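Local coordinates for protein carboxypeptidase A (Helicoverpa armigera, PDB 1JQG) that probably removes C-terminal residues from peptides as a zinc metallocarboxypeptidase of the M14 family, here in its pro-form with the activation peptide still attached, at residues A[178-183]-A[302-307]; A[18-23]-A[229-234]. One frame throughout, in Å; residues are numbered along the deposited sequence.

How the contacts relate
From the N terminus, 18-23 comes first, a loop ahead of strand 25-30 in the sheet of the activation peptide. Contact 2 closes the longer loop, with 205 residues between its halves, by joining 18-23 to 229-234, which follows helix 221-228. Contact 1 opens inside that loop at 178-183, after strand 173-178, and closes beyond it at 302-307 on strand 299-307; the two loops therefore cross rather than nest. Contact 1 links neighbouring parts of the mixed sheet at the zinc, whereas contact 2 ties propeptide to enzyme. Their centres lie 21 Å apart, yet 178-183 touches 229-234: R183 O is 3.0 Å from R232 NH1, a probable hydrogen bond.

Contact 1. Residues A[178-183]-A[302-307]; sequences SLLHCR and YLDIHS. With ZN (zinc ion), chain B.
H181 and H306 both bind the zinc ion through ND1, their rings oblique, with planes at 65° and centres 5.0 Å apart. H306 can be followed outward. Its CB lies 3.7 Å and its CG, anti to the carbonyl carbon (chi1 -66°), 3.3 Å from the zinc, neither binding it. H306 ND1 is the ligand, at 2.4 Å. Because both ND1 atoms share this metal, H306 CE1 comes to 3.5 Å from H181 ND1, which lies at the H306 ring edge, near its plane. At the far end NE2 donates to D304 OD2 at 2.8 Å; the acceptor is near the imidazole plane, but the N-H arrives from above the carboxylate plane, 58° out of it. Held at ND1 by zinc and at NE2 by D304, the ring is likely to be fixed in its rotation. D304 OD1 accepts from a water that also donates to I305 O and accepts from L180 N, bridging loop and strand. H181 ND1 binds zinc at 2.2 Å, and its NE2 is hydrogen-bonded to D252. Two histidines, E184 and a second water on zinc, beside a central strand of the mixed sheet, form the metal site of M14 carboxypeptidases.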
# COMPACT_ATOMS: atom_id res chain seq x y z
N SER A 178 -6.18 0.06 1.79
CA SER A 178 -5.26 -0.67 0.96
C SER A 178 -5.49 -0.39 -0.53
O SER A 178 -6.45 0.27 -0.88
CB SER A 178 -5.32 -2.20 1.23
OG SER A 178 -6.56 -2.78 0.90
N LEU A 179 -4.53 -0.82 -1.35
CA LEU A 179 -4.60 -0.66 -2.79
C LEU A 179 -4.55 0.77 -3.28
O LEU A 179 -4.96 1.07 -4.38
CB LEU A 179 -5.80 -1.42 -3.35
CG LEU A 179 -5.68 -2.96 -3.41
CD1 LEU A 179 -6.89 -3.60 -4.07
CD2 LEU A 179 -4.43 -3.47 -4.09
N LEU A 180 -3.92 1.67 -2.55
CA LEU A 180 -3.67 3.03 -2.97
C LEU A 180 -2.75 3.00 -4.21
O LEU A 180 -2.97 3.73 -5.18
CB LEU A 180 -3.10 3.86 -1.82
CG LEU A 180 -3.06 5.38 -2.00
CD1 LEU A 180 -4.46 5.89 -2.16
CD2 LEU A 180 -2.34 6.13 -0.90
N HIS A 181 -1.73 2.16 -4.15
CA HIS A 181 -0.87 1.82 -5.26
C HIS A 181 -1.37 0.48 -5.80
O HIS A 181 -1.11 -0.64 -5.30
CB HIS A 181 0.57 1.73 -4.81
CG HIS A 181 1.23 3.04 -4.59
ND1 HIS A 181 2.19 3.32 -3.70
CD2 HIS A 181 1.10 4.26 -5.16
CE1 HIS A 181 2.70 4.50 -3.61
NE2 HIS A 181 2.00 5.12 -4.55
N CYS A 182 -2.15 0.53 -6.88
CA CYS A 182 -2.83 -0.60 -7.44
C CYS A 182 -2.06 -1.85 -7.74
O CYS A 182 -2.66 -2.93 -7.76
CB CYS A 182 -3.56 -0.02 -8.63
SG CYS A 182 -2.61 0.90 -9.84
N ARG A 183 -0.76 -1.81 -7.90
CA ARG A 183 0.05 -2.99 -8.21
C ARG A 183 0.42 -3.80 -6.97
O ARG A 183 0.91 -4.93 -7.06
CB ARG A 183 1.35 -2.67 -8.91
CG ARG A 183 2.33 -1.81 -8.18
CD ARG A 183 3.50 -1.39 -9.06
NE ARG A 183 4.59 -0.78 -8.29
CZ ARG A 183 5.64 -0.22 -8.89
NH1 ARG A 183 5.76 -0.23 -10.20
NH2 ARG A 183 6.64 0.30 -8.22
N TYR A 302 -4.60 5.35 12.23
CA TYR A 302 -4.75 5.34 10.79
C TYR A 302 -3.65 4.48 10.15
O TYR A 302 -2.47 4.72 10.41
CB TYR A 302 -4.68 6.76 10.23
CG TYR A 302 -4.74 6.86 8.72
CD1 TYR A 302 -5.95 6.95 8.07
CD2 TYR A 302 -3.56 6.86 7.94
CE1 TYR A 302 -6.06 7.08 6.69
CE2 TYR A 302 -3.65 6.98 6.55
CZ TYR A 302 -4.91 7.10 5.95
OH TYR A 302 -4.95 7.18 4.59
N LEU A 303 -4.06 3.55 9.29
CA LEU A 303 -3.12 2.64 8.67
C LEU A 303 -3.26 2.63 7.15
O LEU A 303 -4.29 2.30 6.58
CB LEU A 303 -3.26 1.21 9.24
CG LEU A 303 -3.08 1.04 10.75
CD1 LEU A 303 -3.34 -0.39 11.20
CD2 LEU A 303 -1.70 1.49 11.21
N ASP A 304 -2.19 2.96 6.46
CA ASP A 304 -2.11 2.91 5.00
C ASP A 304 -1.27 1.70 4.64
O ASP A 304 -0.03 1.74 4.76
CB ASP A 304 -1.49 4.21 4.47
CG ASP A 304 -1.53 4.31 2.96
OD1 ASP A 304 -2.24 3.54 2.29
OD2 ASP A 304 -0.84 5.20 2.42
N ILE A 305 -1.93 0.64 4.22
CA ILE A 305 -1.27 -0.63 3.93
C ILE A 305 -0.69 -0.70 2.53
O ILE A 305 -1.41 -0.81 1.54
CB ILE A 305 -2.20 -1.84 4.23
CG1 ILE A 305 -2.63 -1.75 5.73
CG2 ILE A 305 -1.51 -3.18 4.00
CD1 ILE A 305 -3.63 -2.79 6.17
N HIS A 306 0.63 -0.78 2.46
CA HIS A 306 1.34 -0.96 1.22
C HIS A 306 2.14 -2.27 1.24
O HIS A 306 2.19 -3.05 2.15
CB HIS A 306 2.36 0.19 0.99
CG HIS A 306 1.70 1.51 0.78
ND1 HIS A 306 1.52 2.09 -0.43
CD2 HIS A 306 1.11 2.43 1.59
CE1 HIS A 306 0.97 3.25 -0.47
NE2 HIS A 306 0.68 3.47 0.80
N SER A 307 2.74 -2.50 0.08
CA SER A 307 3.62 -3.54 -0.24
C SER A 307 4.73 -3.09 -1.25
O SER A 307 4.53 -2.07 -1.92
CB SER A 307 3.08 -4.84 -0.86
OG SER A 307 2.82 -4.71 -2.25
ZN ZN B . 3.03 1.85 -2.24
O HOH W 1 -3.00 1.58 0.44
O HOH W 2 5.30 2.47 -1.59

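Contact 2. Residues A[18-23]-A[229-234]; sequences HEIYDG and GGDRYW
Y21 and D231 supply the polar link. Y21 OH donates to D231 OD2 over 2.6 Å, reaching the carboxylate on its syn side but 32° out of its plane. OD2 lies at the edge of the Y21 ring, in its plane, and the ring and carboxylate planes stand 86° apart. D231 CG is anti to its backbone N (chi1 -163°), and the side-chain end comes nearer to 18-23. The 229-234 backbone folds as a type I beta turn from D231 to W234, closed by W234 N donating to D231 O at 3.1 Å.

The aromatic contact is T-shaped: the edge of Y233 points at one face of Y21, with centroids 5.3 Å apart. Y233 CD1 stands 3.8 Å above the Y21 ring plane, offset toward the rim, close to CZ and CE2. L64 of strand 61-65 touches both tyrosines, while L95 of helix 92-108 packs on Y233. This places the contact at an interface between propeptide and enzyme in a procarboxypeptidase: 18-23 leads into the first strand of the activation peptide's antiparallel sheet, and 229-234 belongs to the zinc carboxypeptidase. R232 adds a salt bridge to E98 nearby.

The apolar contact is Y233 CB against Y21 CZ at 3.8 Å. I20 CD1, a methyl, is in van der Waals contact with the carboxylate oxygen D231 OD1 at 3.4 Å, the two side chains crossing at about a right angle. An alanine in place of Y21 would probably leave D231 OD2 without its phenolic donor and open a gap beside the edge of Y233. On this side a second type I beta turn, E19 to D22, carries I20 and Y21 at its two central positions, CB of each directed toward 229-234.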
# COMPACT_ATOMS: atom_id res chain seq x y z
N HIS A 18 3.06 -8.89 -27.28
CA HIS A 18 1.92 -9.26 -26.37
C HIS A 18 1.97 -8.29 -25.19
O HIS A 18 0.92 -7.73 -24.81
CB HIS A 18 1.98 -10.70 -25.89
CG HIS A 18 1.17 -10.98 -24.67
ND1 HIS A 18 -0.08 -10.42 -24.47
CD2 HIS A 18 1.42 -11.74 -23.57
CE1 HIS A 18 -0.57 -10.84 -23.31
NE2 HIS A 18 0.33 -11.64 -22.74
N GLU A 19 3.16 -8.20 -24.57
CA GLU A 19 3.27 -7.38 -23.36
C GLU A 19 4.23 -6.22 -23.58
O GLU A 19 5.24 -6.22 -24.28
CB GLU A 19 3.64 -8.15 -22.09
CG GLU A 19 2.50 -9.02 -21.57
CD GLU A 19 2.91 -10.00 -20.49
OE1 GLU A 19 3.64 -9.62 -19.55
OE2 GLU A 19 2.49 -11.17 -20.58
N ILE A 20 3.98 -5.15 -22.81
CA ILE A 20 4.82 -3.98 -22.76
C ILE A 20 6.05 -4.20 -21.87
O ILE A 20 6.89 -3.33 -21.66
CB ILE A 20 3.99 -2.78 -22.22
CG1 ILE A 20 3.33 -3.13 -20.91
CG2 ILE A 20 2.95 -2.39 -23.27
CD1 ILE A 20 2.27 -2.29 -20.25
N TYR A 21 6.17 -5.39 -21.28
CA TYR A 21 7.29 -5.75 -20.44
C TYR A 21 8.22 -6.79 -21.05
O TYR A 21 9.07 -7.38 -20.39
CB TYR A 21 6.73 -6.24 -19.07
CG TYR A 21 6.13 -5.07 -18.29
CD1 TYR A 21 4.76 -5.02 -18.02
CD2 TYR A 21 6.92 -4.03 -17.86
CE1 TYR A 21 4.22 -3.97 -17.31
CE2 TYR A 21 6.39 -2.98 -17.15
CZ TYR A 21 5.04 -2.95 -16.89
OH TYR A 21 4.49 -1.90 -16.20
N ASP A 22 8.02 -7.10 -22.33
CA ASP A 22 8.88 -8.04 -23.03
C ASP A 22 10.26 -7.41 -23.23
O ASP A 22 10.40 -6.47 -24.00
CB ASP A 22 8.28 -8.41 -24.38
CG ASP A 22 8.89 -9.65 -25.00
OD1 ASP A 22 8.31 -10.13 -26.00
OD2 ASP A 22 9.92 -10.14 -24.52
N GLY A 23 11.22 -7.87 -22.44
CA GLY A 23 12.57 -7.29 -22.54
C GLY A 23 12.96 -6.48 -21.31
O GLY A 23 14.15 -6.16 -21.15
N GLY A 229 -5.89 -6.52 -16.26
CA GLY A 229 -5.83 -6.83 -17.66
C GLY A 229 -5.07 -5.78 -18.44
O GLY A 229 -5.63 -4.88 -19.06
N GLY A 230 -3.75 -5.85 -18.36
CA GLY A 230 -2.91 -4.83 -18.99
C GLY A 230 -1.59 -4.62 -18.23
O GLY A 230 -0.79 -5.55 -17.97
N ASP A 231 -1.37 -3.35 -17.84
CA ASP A 231 -0.16 -3.02 -17.10
C ASP A 231 -0.20 -3.52 -15.67
O ASP A 231 -0.57 -2.83 -14.71
CB ASP A 231 0.05 -1.51 -17.20
CG ASP A 231 1.47 -1.13 -16.82
OD1 ASP A 231 2.07 -0.30 -17.49
OD2 ASP A 231 1.94 -1.67 -15.79
N ARG A 232 0.33 -4.72 -15.41
CA ARG A 232 0.48 -5.31 -14.10
C ARG A 232 1.25 -4.41 -13.13
O ARG A 232 0.99 -4.43 -11.91
CB ARG A 232 1.21 -6.66 -14.18
CG ARG A 232 1.40 -7.43 -12.87
CD ARG A 232 0.15 -7.66 -12.10
NE ARG A 232 0.35 -8.38 -10.83
CZ ARG A 232 0.70 -7.73 -9.69
NH1 ARG A 232 0.88 -6.41 -9.68
NH2 ARG A 232 0.88 -8.39 -8.53
N TYR A 233 2.28 -3.72 -13.63
CA TYR A 233 3.13 -2.95 -12.73
C TYR A 233 2.70 -1.49 -12.62
O TYR A 233 3.50 -0.65 -12.17
CB TYR A 233 4.59 -3.08 -13.13
CG TYR A 233 5.20 -4.42 -12.84
CD1 TYR A 233 5.95 -5.11 -13.81
CD2 TYR A 233 5.06 -5.00 -11.57
CE1 TYR A 233 6.51 -6.34 -13.53
CE2 TYR A 233 5.62 -6.24 -11.28
CZ TYR A 233 6.35 -6.89 -12.26
OH TYR A 233 6.91 -8.10 -11.96
N TRP A 234 1.47 -1.19 -13.03
CA TRP A 234 0.92 0.15 -12.86
C TRP A 234 0.66 0.42 -11.37
O TRP A 234 0.11 -0.43 -10.66
CB TRP A 234 -0.32 0.28 -13.75
CG TRP A 234 -0.87 1.68 -13.81
CD1 TRP A 234 -1.87 2.25 -13.05
CD2 TRP A 234 -0.41 2.72 -14.70
NE1 TRP A 234 -2.05 3.56 -13.41
CE2 TRP A 234 -1.18 3.87 -14.43
CE3 TRP A 234 0.56 2.78 -15.69
CZ2 TRP A 234 -0.99 5.08 -15.11
CZ3 TRP A 234 0.75 3.97 -16.37
CH2 TRP A 234 -0.02 5.10 -16.08